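Long-range contacts in magnesium-protoporphyrin O-methyltransferase (Synechocystis sp., PDB 4QDJ), which transfers a methyl group from S-adenosyl-L-methionine to magnesium protoporphyrin IX, forming its 13-monomethyl ester in chlorophyll biosynthesis: residues K38-G43 / R218-R223; Y128-C133 / R159-F164; I209-M214 / I224-R229. One frame throughout, in Å; residues are numbered along the deposited sequence.

Contact 2 is the buried one, a parallel strand pair inside the sheet, whereas contacts 1 and 3 are only partly buried. Contacts 1 and 3 share strand 221-229: contact 1 holds the turn that leads into it (218-220) against helix 35-58, and contact 3 pairs its later part with the outermost strand 207-216. Strand 159-164 of contact 2 lies on the other side of 221-229, and the centres of contacts 2 and 3 are about 9 Å apart. Chemistry follows place: backbone bonds and aliphatic packing dominate contact 2, a carboxylate holding backbone N-H groups marks contact 1, and an arginine-glutamate salt bridge at a beta bulge marks contact 3.

Contact 1: residues K38-G43 / R218-R223; sequences KDIRVG and RFYYSR
The carboxylate of Asp39 takes up two successive backbone N-H groups, those of Arg218 and Phe219. Asp39 OD1 receives Arg218 N at 3.2 Å on its syn side. Asp39 OD2 receives Phe219 N at 2.7 Å, the donor standing above the carboxylate plane, 51° out of it. CG of Asp39 is anti to the backbone N (chi1 -177°), which carries the acid group off the helix toward the turn. Its CB meets the edge of the Phe219 ring near the ring plane, 3.9 Å from Phe219 CD2, while Arg218 CG lies over one face of that ring.

One turn further along the helix the contact becomes flat packing. The Tyr220 ring sets one face over the backbone of Gly43, with Tyr220 CE2 3.3 Å from Gly43 O and Tyr220 CD2 3.5 Å from Gly43 C. Gly43 has no side chain, and the ring stands where one would point, Tyr220 CD2 3.5 Å from Gly43 CA. Ile40 CG2 approaches the same ring obliquely, 4.2 Å from Tyr220 CD1.

Second-shell bonds fix both polar ends. Thr217 OG1 hydrogen-bonds to Asp39 OD2 and to Tyr220 O, tying the acid to the turn. The hydroxyl of Tyr220 bonds to Asp135 OD2 and Thr47 OG1, and Ser222 OG bonds to the other oxygen of Asp135. With the Tyr220 side chain about 6 Å from bound S-adenosylmethionine, this is the place where helix 35-58 meets the turn of the C-terminal beta hairpin, close to the cofactor site of a class I-like methyltransferase.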
loop_
_atom_site.group_PDB
_atom_site.type_symbol
_atom_site.label_atom_id
_atom_site.label_comp_id
_atom_site.label_asym_id
_atom_site.label_seq_id
_atom_site.Cartn_x
_atom_site.Cartn_y
_atom_site.Cartn_z
ATOM N N LYS A 38 -13.960 13.295 -2.007
ATOM C CA LYS A 38 -14.070 12.929 -3.415
ATOM C C LYS A 38 -12.735 13.133 -4.121
ATOM O O LYS A 38 -12.331 12.324 -4.957
ATOM C CB LYS A 38 -15.162 13.753 -4.099
ATOM C CG LYS A 38 -15.402 13.385 -5.556
ATOM C CD LYS A 38 -15.730 11.908 -5.710
ATOM C CE LYS A 38 -16.397 11.627 -7.047
ATOM N NZ LYS A 38 -15.614 12.167 -8.190
ATOM N N ASP A 39 -12.053 14.218 -3.773
ATOM C CA ASP A 39 -10.737 14.512 -4.326
ATOM C C ASP A 39 -9.731 13.426 -3.940
ATOM O O ASP A 39 -8.902 13.011 -4.753
ATOM C CB ASP A 39 -10.261 15.881 -3.838
ATOM C CG ASP A 39 -8.933 16.283 -4.438
ATOM O OD1 ASP A 39 -8.932 16.857 -5.547
ATOM O OD2 ASP A 39 -7.891 16.026 -3.800
ATOM N N ILE A 40 -9.817 12.967 -2.696
ATOM C CA ILE A 40 -8.957 11.893 -2.207
ATOM C C ILE A 40 -9.271 10.573 -2.911
ATOM O O ILE A 40 -8.363 9.834 -3.300
ATOM C CB ILE A 40 -9.097 11.721 -0.682
ATOM C CG1 ILE A 40 -8.609 12.981 0.036
ATOM C CG2 ILE A 40 -8.329 10.498 -0.200
ATOM C CD1 ILE A 40 -8.846 12.961 1.532
ATOM N N ARG A 41 -10.559 10.287 -3.079
ATOM C CA ARG A 41 -10.994 9.092 -3.797
ATOM C C ARG A 41 -10.407 9.053 -5.205
ATOM O O ARG A 41 -9.830 8.048 -5.621
ATOM C CB ARG A 41 -12.524 9.030 -3.864
ATOM C CG ARG A 41 -13.059 7.938 -4.781
ATOM C CD ARG A 41 -14.574 7.998 -4.896
ATOM N NE ARG A 41 -15.239 7.562 -3.672
ATOM C CZ ARG A 41 -16.545 7.678 -3.456
ATOM N NH1 ARG A 41 -17.325 8.224 -4.380
ATOM N NH2 ARG A 41 -17.070 7.253 -2.315
ATOM N N VAL A 42 -10.544 10.161 -5.926
ATOM C CA VAL A 42 -10.051 10.258 -7.298
ATOM C C VAL A 42 -8.525 10.174 -7.367
ATOM O O VAL A 42 -7.969 9.467 -8.212
ATOM C CB VAL A 42 -10.545 11.559 -7.973
ATOM C CG1 VAL A 42 -9.877 11.752 -9.327
ATOM C CG2 VAL A 42 -12.062 11.535 -8.116
ATOM N N GLY A 43 -7.847 10.883 -6.469
ATOM C CA GLY A 43 -6.395 10.864 -6.435
ATOM C C GLY A 43 -5.846 9.483 -6.129
ATOM O O GLY A 43 -4.918 9.003 -6.787
ATOM N N ARG A 218 -6.092 18.398 -5.406
ATOM C CA ARG A 218 -6.235 19.499 -4.464
ATOM C C ARG A 218 -5.888 19.091 -3.032
ATOM O O ARG A 218 -5.235 19.843 -2.308
ATOM C CB ARG A 218 -7.650 20.077 -4.538
ATOM C CG ARG A 218 -7.857 21.337 -3.720
ATOM C CD ARG A 218 -9.096 22.084 -4.183
ATOM N NE ARG A 218 -9.460 23.165 -3.272
ATOM C CZ ARG A 218 -10.167 24.233 -3.625
ATOM N NH1 ARG A 218 -10.579 24.374 -4.877
ATOM N NH2 ARG A 218 -10.454 25.165 -2.727
ATOM N N PHE A 219 -6.311 17.895 -2.633
ATOM C CA PHE A 219 -6.143 17.453 -1.250
ATOM C C PHE A 219 -5.392 16.133 -1.131
ATOM O O PHE A 219 -5.291 15.569 -0.042
ATOM C CB PHE A 219 -7.506 17.317 -0.570
ATOM C CG PHE A 219 -8.307 18.584 -0.558
ATOM C CD1 PHE A 219 -8.012 19.594 0.342
ATOM C CD2 PHE A 219 -9.357 18.764 -1.443
ATOM C CE1 PHE A 219 -8.749 20.761 0.358
ATOM C CE2 PHE A 219 -10.098 19.929 -1.430
ATOM C CZ PHE A 219 -9.792 20.930 -0.531
ATOM N N TYR A 220 -4.870 15.642 -2.247
ATOM C CA TYR A 220 -4.178 14.360 -2.256
ATOM C C TYR A 220 -2.865 14.469 -3.020
ATOM O O TYR A 220 -2.840 14.887 -4.176
ATOM C CB TYR A 220 -5.075 13.277 -2.866
ATOM C CG TYR A 220 -4.426 11.915 -2.998
ATOM C CD1 TYR A 220 -4.495 10.984 -1.968
ATOM C CD2 TYR A 220 -3.760 11.555 -4.161
ATOM C CE1 TYR A 220 -3.905 9.735 -2.092
ATOM C CE2 TYR A 220 -3.169 10.313 -4.294
ATOM C CZ TYR A 220 -3.245 9.406 -3.261
ATOM O OH TYR A 220 -2.654 8.173 -3.407
ATOM N N TYR A 221 -1.774 14.096 -2.361
ATOM C CA TYR A 221 -0.453 14.163 -2.970
ATOM C C TYR A 221 0.299 12.877 -2.683
ATOM O O TYR A 221 0.544 12.535 -1.526
ATOM C CB TYR A 221 0.325 15.363 -2.428
ATOM C CG TYR A 221 -0.407 16.677 -2.585
ATOM C CD1 TYR A 221 -0.253 17.448 -3.729
ATOM C CD2 TYR A 221 -1.257 17.144 -1.590
ATOM C CE1 TYR A 221 -0.921 18.649 -3.879
ATOM C CE2 TYR A 221 -1.931 18.341 -1.731
ATOM C CZ TYR A 221 -1.759 19.091 -2.875
ATOM O OH TYR A 221 -2.428 20.285 -3.019
ATOM N N SER A 222 0.659 12.159 -3.739
ATOM C CA SER A 222 1.315 10.872 -3.577
ATOM C C SER A 222 2.437 10.703 -4.587
ATOM O O SER A 222 2.198 10.611 -5.792
ATOM C CB SER A 222 0.300 9.735 -3.712
ATOM O OG SER A 222 0.853 8.506 -3.281
ATOM N N ARG A 223 3.662 10.675 -4.078
ATOM C CA ARG A 223 4.846 10.430 -4.889
ATOM C C ARG A 223 5.089 8.927 -4.940
ATOM O O ARG A 223 5.141 8.273 -3.903
ATOM C CB ARG A 223 6.049 11.140 -4.265
ATOM C CG ARG A 223 7.372 10.887 -4.960
ATOM C CD ARG A 223 7.409 11.489 -6.355
ATOM N NE ARG A 223 8.780 11.578 -6.849
ATOM C CZ ARG A 223 9.139 11.396 -8.115
ATOM N NH1 ARG A 223 8.227 11.107 -9.034
ATOM N NH2 ARG A 223 10.416 11.500 -8.463
#

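Contact 2: residues Y128-C133 / R159-F164; sequences YDTVIC and RLILSF
Thr130 and Arg159 carry the polar side-chain part of this parallel strand pair. Arg159 grips Thr130 OG1 side-on with two nitrogens, NE at 2.9 Å and NH2 at 3.1 Å, and the oxygen lies 1° out of the guanidinium plane. A bend at chi3 (55°) brings NE round to it. Thr130 OG1 in turn donates to Asp129 OD1 at 2.7 Å, so three bonds hold one buried hydroxyl. The third nitrogen, Arg159 NH1, forms a salt bridge with Asp58.

Backbone bonds set the register. Val131 N gives to Arg159 O and Cys133 N to Ile161 O, while Val131 O takes Ile161 N at 2.8 Å. At the far end Ser163 N reaches Cys133 O, and a water donates to both Cys133 O and Ser163 O.

Apolar contacts run between neighbours on each face. Val131 CG1 meets Leu160 CD1 at 3.8 Å and Cys133 CB meets Leu162 CD2 at 3.8 Å, on the face packed by helices 142-155 and 195-204. Ile132 and Ile161 lie side by side on the other face.

Strand 130-133, helix 142-155 and strand 159-164 form a beta-alpha-beta crossover of the Rossmann-like methyltransferase fold.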
loop_
_atom_site.group_PDB
_atom_site.type_symbol
_atom_site.label_atom_id
_atom_site.label_comp_id
_atom_site.label_asym_id
_atom_site.label_seq_id
_atom_site.Cartn_x
_atom_site.Cartn_y
_atom_site.Cartn_z
ATOM N N TYR A 128 9.092 -12.439 -2.202
ATOM C CA TYR A 128 8.229 -12.087 -3.322
ATOM C C TYR A 128 9.060 -11.466 -4.429
ATOM O O TYR A 128 10.117 -10.895 -4.167
ATOM C CB TYR A 128 7.183 -11.066 -2.873
ATOM C CG TYR A 128 6.286 -11.546 -1.762
ATOM C CD1 TYR A 128 6.654 -11.398 -0.430
ATOM C CD2 TYR A 128 5.065 -12.143 -2.044
ATOM C CE1 TYR A 128 5.831 -11.841 0.588
ATOM C CE2 TYR A 128 4.239 -12.586 -1.037
ATOM C CZ TYR A 128 4.623 -12.432 0.276
ATOM O OH TYR A 128 3.793 -12.877 1.278
ATOM N N ASP A 129 8.586 -11.561 -5.667
ATOM C CA ASP A 129 9.224 -10.826 -6.751
ATOM C C ASP A 129 9.061 -9.335 -6.498
ATOM O O ASP A 129 10.028 -8.574 -6.533
ATOM C CB ASP A 129 8.612 -11.179 -8.105
ATOM C CG ASP A 129 9.179 -10.334 -9.235
ATOM O OD1 ASP A 129 8.661 -9.220 -9.474
ATOM O OD2 ASP A 129 10.149 -10.778 -9.882
ATOM N N THR A 130 7.821 -8.932 -6.238
ATOM C CA THR A 130 7.480 -7.526 -6.085
ATOM C C THR A 130 6.745 -7.279 -4.773
ATOM O O THR A 130 5.793 -7.985 -4.438
ATOM C CB THR A 130 6.608 -7.049 -7.267
ATOM O OG1 THR A 130 7.387 -7.071 -8.470
ATOM C CG2 THR A 130 6.091 -5.638 -7.035
ATOM N N VAL A 131 7.209 -6.285 -4.026
ATOM C CA VAL A 131 6.545 -5.864 -2.801
ATOM C C VAL A 131 6.045 -4.439 -2.998
ATOM O O VAL A 131 6.774 -3.584 -3.500
ATOM C CB VAL A 131 7.497 -5.937 -1.590
ATOM C CG1 VAL A 131 6.804 -5.445 -0.328
ATOM C CG2 VAL A 131 7.997 -7.362 -1.402
ATOM N N ILE A 132 4.793 -4.193 -2.626
ATOM C CA ILE A 132 4.181 -2.886 -2.831
ATOM C C ILE A 132 3.596 -2.347 -1.532
ATOM O O ILE A 132 2.927 -3.070 -0.795
ATOM C CB ILE A 132 3.067 -2.947 -3.901
ATOM C CG1 ILE A 132 3.583 -3.615 -5.179
ATOM C CG2 ILE A 132 2.533 -1.549 -4.201
ATOM C CD1 ILE A 132 2.519 -3.792 -6.241
ATOM N N CYS A 133 3.850 -1.074 -1.255
ATOM C CA CYS A 133 3.324 -0.428 -0.061
ATOM C C CYS A 133 2.864 0.982 -0.415
ATOM O O CYS A 133 3.676 1.904 -0.499
ATOM C CB CYS A 133 4.397 -0.391 1.027
ATOM S SG CYS A 133 3.835 0.205 2.628
ATOM N N ARG A 159 11.834 -6.233 -6.679
ATOM C CA ARG A 159 11.224 -4.915 -6.803
ATOM C C ARG A 159 10.412 -4.476 -5.587
ATOM O O ARG A 159 9.662 -5.261 -5.006
ATOM C CB ARG A 159 10.360 -4.862 -8.069
ATOM C CG ARG A 159 9.569 -3.578 -8.235
ATOM C CD ARG A 159 8.925 -3.496 -9.606
ATOM N NE ARG A 159 8.093 -4.659 -9.898
ATOM C CZ ARG A 159 7.414 -4.826 -11.029
ATOM N NH1 ARG A 159 7.468 -3.901 -11.979
ATOM N NH2 ARG A 159 6.686 -5.920 -11.212
ATOM N N LEU A 160 10.578 -3.210 -5.214
ATOM C CA LEU A 160 9.800 -2.594 -4.149
ATOM C C LEU A 160 9.172 -1.307 -4.675
ATOM O O LEU A 160 9.870 -0.432 -5.184
ATOM C CB LEU A 160 10.697 -2.295 -2.945
ATOM C CG LEU A 160 10.072 -1.594 -1.734
ATOM C CD1 LEU A 160 8.869 -2.370 -1.210
ATOM C CD2 LEU A 160 11.114 -1.410 -0.639
ATOM N N ILE A 161 7.851 -1.201 -4.571
ATOM C CA ILE A 161 7.150 0.004 -4.993
ATOM C C ILE A 161 6.533 0.681 -3.775
ATOM O O ILE A 161 5.838 0.037 -2.993
ATOM C CB ILE A 161 6.056 -0.316 -6.028
ATOM C CG1 ILE A 161 6.693 -0.832 -7.320
ATOM C CG2 ILE A 161 5.201 0.912 -6.310
ATOM C CD1 ILE A 161 5.704 -1.446 -8.284
ATOM N N LEU A 162 6.806 1.973 -3.613
ATOM C CA LEU A 162 6.321 2.732 -2.465
ATOM C C LEU A 162 5.641 4.014 -2.913
ATOM O O LEU A 162 5.989 4.580 -3.947
ATOM C CB LEU A 162 7.482 3.124 -1.547
ATOM C CG LEU A 162 8.437 2.062 -1.011
ATOM C CD1 LEU A 162 9.576 2.734 -0.257
ATOM C CD2 LEU A 162 7.700 1.079 -0.116
ATOM N N SER A 163 4.681 4.484 -2.124
ATOM C CA SER A 163 4.179 5.840 -2.297
ATOM C C SER A 163 4.159 6.565 -0.956
ATOM O O SER A 163 3.996 5.948 0.097
ATOM C CB SER A 163 2.802 5.862 -2.967
ATOM O OG SER A 163 1.793 5.381 -2.101
ATOM N N PHE A 164 4.346 7.879 -1.005
ATOM C CA PHE A 164 4.407 8.689 0.200
ATOM C C PHE A 164 4.053 10.128 -0.138
ATOM O O PHE A 164 4.099 10.527 -1.301
ATOM C CB PHE A 164 5.805 8.616 0.829
ATOM C CG PHE A 164 6.904 9.128 -0.065
ATOM C CD1 PHE A 164 7.465 8.312 -1.037
ATOM C CD2 PHE A 164 7.385 10.421 0.072
ATOM C CE1 PHE A 164 8.475 8.779 -1.861
ATOM C CE2 PHE A 164 8.396 10.894 -0.747
ATOM C CZ PHE A 164 8.941 10.071 -1.715
HETATM O O HOH W 1 3.502 3.824 1.700
#

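Contact 3: residues I209-M214 / I224-R229; sequences IARTGM and ILEAVR
At the edge of the Arg211 guanidinium, in its plane, sits the Glu226 carboxylate, and the two flat groups are turned 30° from each other. The grip is side-on, one nitrogen to each oxygen. Arg211 NH2 reaches Glu226 OE2 at 2.8 Å on a nearly straight line, 177° at the hydrogen. Arg211 NE reaches Glu226 OE1 at 2.9 Å from above the carboxylate plane. OE1 also accepts the backbone Arg211 N at 3.1 Å, through its anti lone pair. The guanidinium also makes a cation-pi contact with Trp54 of helix 35-58. With CG anti to the backbone N (chi1 177°) and the chain extended beyond it, Glu226 reaches across to the Arg211 side chain.

A beta bulge sets two residues opposite Glu226: the register slips by one between the non-hydrogen-bonded pairs Ile209-Ala227 and Thr212-Leu225. Ala210 N donates to Glu226 O at 2.7 Å, and Glu226 N donates to Arg211 O, so Ala210 and Arg211 both face Glu226. Past the bulge, Gly213 and Ile224 form a hydrogen-bonded pair.

Apolar contacts lie on the face that carries Ile209, Thr212, Leu225 and Ala227. Thr212 CG2 lies 3.7 Å from Leu225 CD2, the two side chains running the same way, and Ile209 CD1 touches Leu225 CD1 and Ala227 CB.

Two further charges complete the cluster: Arg159 NH1 bridges to Glu226 OE2, and Asp58 to Arg211 NH2. Two arginines thus alternate with two acids, which would offset the closeness of Arg159 NH1 to Arg211 NH2 and probably favours an ionised Glu226 despite its burial.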
loop_
_atom_site.group_PDB
_atom_site.type_symbol
_atom_site.label_atom_id
_atom_site.label_comp_id
_atom_site.label_asym_id
_atom_site.label_seq_id
_atom_site.Cartn_x
_atom_site.Cartn_y
_atom_site.Cartn_z
ATOM N N ILE A 209 16.446 3.405 -8.146
ATOM C CA ILE A 209 15.152 3.884 -8.611
ATOM C C ILE A 209 14.977 3.647 -10.109
ATOM O O ILE A 209 15.867 3.957 -10.904
ATOM C CB ILE A 209 14.963 5.378 -8.292
ATOM C CG1 ILE A 209 15.162 5.630 -6.794
ATOM C CG2 ILE A 209 13.596 5.852 -8.742
ATOM C CD1 ILE A 209 14.241 4.818 -5.911
ATOM N N ALA A 210 13.835 3.075 -10.480
ATOM C CA ALA A 210 13.478 2.898 -11.882
ATOM C C ALA A 210 12.407 3.918 -12.255
ATOM O O ALA A 210 12.679 5.116 -12.298
ATOM C CB ALA A 210 12.990 1.481 -12.133
ATOM N N ARG A 211 11.186 3.456 -12.507
ATOM C CA ARG A 211 10.099 4.383 -12.811
ATOM C C ARG A 211 9.680 5.172 -11.577
ATOM O O ARG A 211 9.844 4.715 -10.445
ATOM C CB ARG A 211 8.896 3.651 -13.411
ATOM C CG ARG A 211 9.157 3.115 -14.808
ATOM C CD ARG A 211 8.025 2.234 -15.307
ATOM N NE ARG A 211 7.977 0.968 -14.582
ATOM C CZ ARG A 211 7.267 -0.090 -14.960
ATOM N NH1 ARG A 211 6.536 -0.046 -16.066
ATOM N NH2 ARG A 211 7.292 -1.195 -14.229
ATOM N N THR A 212 9.168 6.376 -11.800
ATOM C CA THR A 212 8.560 7.149 -10.726
ATOM C C THR A 212 7.271 7.762 -11.234
ATOM O O THR A 212 7.035 7.831 -12.440
ATOM C CB THR A 212 9.471 8.282 -10.186
ATOM O OG1 THR A 212 9.493 9.378 -11.109
ATOM C CG2 THR A 212 10.887 7.793 -9.940
ATOM N N GLY A 213 6.436 8.198 -10.303
ATOM C CA GLY A 213 5.178 8.817 -10.651
ATOM C C GLY A 213 4.802 9.849 -9.616
ATOM O O GLY A 213 5.475 10.002 -8.596
ATOM N N MET A 214 3.717 10.561 -9.882
ATOM C CA MET A 214 3.250 11.581 -8.963
ATOM C C MET A 214 1.774 11.838 -9.185
ATOM O O MET A 214 1.351 12.168 -10.291
ATOM C CB MET A 214 4.035 12.878 -9.154
ATOM C CG MET A 214 3.605 13.996 -8.218
ATOM S SD MET A 214 4.026 13.650 -6.499
ATOM C CE MET A 214 3.061 14.896 -5.650
ATOM N N ILE A 224 5.232 8.381 -6.143
ATOM C CA ILE A 224 5.386 6.940 -6.314
ATOM C C ILE A 224 6.783 6.604 -6.822
ATOM O O ILE A 224 7.238 7.170 -7.811
ATOM C CB ILE A 224 4.347 6.387 -7.312
ATOM C CG1 ILE A 224 2.971 7.002 -7.051
ATOM C CG2 ILE A 224 4.287 4.865 -7.240
ATOM C CD1 ILE A 224 1.960 6.725 -8.145
ATOM N N LEU A 225 7.462 5.687 -6.139
ATOM C CA LEU A 225 8.786 5.242 -6.563
ATOM C C LEU A 225 8.804 3.743 -6.817
ATOM O O LEU A 225 8.357 2.961 -5.979
ATOM C CB LEU A 225 9.838 5.575 -5.502
ATOM C CG LEU A 225 10.012 7.040 -5.105
ATOM C CD1 LEU A 225 11.083 7.171 -4.032
ATOM C CD2 LEU A 225 10.356 7.891 -6.317
ATOM N N GLU A 226 9.319 3.352 -7.978
ATOM C CA GLU A 226 9.605 1.953 -8.254
ATOM C C GLU A 226 11.087 1.728 -8.017
ATOM O O GLU A 226 11.927 2.366 -8.653
ATOM C CB GLU A 226 9.253 1.594 -9.699
ATOM C CG GLU A 226 9.591 0.157 -10.071
ATOM C CD GLU A 226 9.404 -0.126 -11.550
ATOM O OE1 GLU A 226 9.785 0.730 -12.375
ATOM O OE2 GLU A 226 8.873 -1.203 -11.889
ATOM N N ALA A 227 11.406 0.837 -7.086
ATOM C CA ALA A 227 12.791 0.523 -6.770
ATOM C C ALA A 227 13.104 -0.905 -7.192
ATOM O O ALA A 227 12.315 -1.821 -6.961
ATOM C CB ALA A 227 13.054 0.714 -5.285
ATOM N N VAL A 228 14.257 -1.088 -7.824
ATOM C CA VAL A 228 14.666 -2.404 -8.300
ATOM C C VAL A 228 16.020 -2.794 -7.712
ATOM O O VAL A 228 16.939 -1.974 -7.648
ATOM C CB VAL A 228 14.711 -2.451 -9.844
ATOM C CG1 VAL A 228 15.330 -3.751 -10.333
ATOM C CG2 VAL A 228 13.310 -2.273 -10.418
ATOM N N ARG A 229 16.128 -4.041 -7.266
ATOM C CA ARG A 229 17.354 -4.548 -6.671
ATOM C C ARG A 229 18.472 -4.565 -7.709
ATOM O O ARG A 229 18.341 -5.179 -8.766
ATOM C CB ARG A 229 17.115 -5.949 -6.101
ATOM C CG ARG A 229 18.191 -6.431 -5.150
ATOM C CD ARG A 229 17.830 -7.774 -4.534
ATOM N NE ARG A 229 16.832 -7.664 -3.470
ATOM C CZ ARG A 229 17.117 -7.328 -2.215
ATOM N NH1 ARG A 229 18.369 -7.051 -1.870
ATOM N NH2 ARG A 229 16.153 -7.262 -1.306
#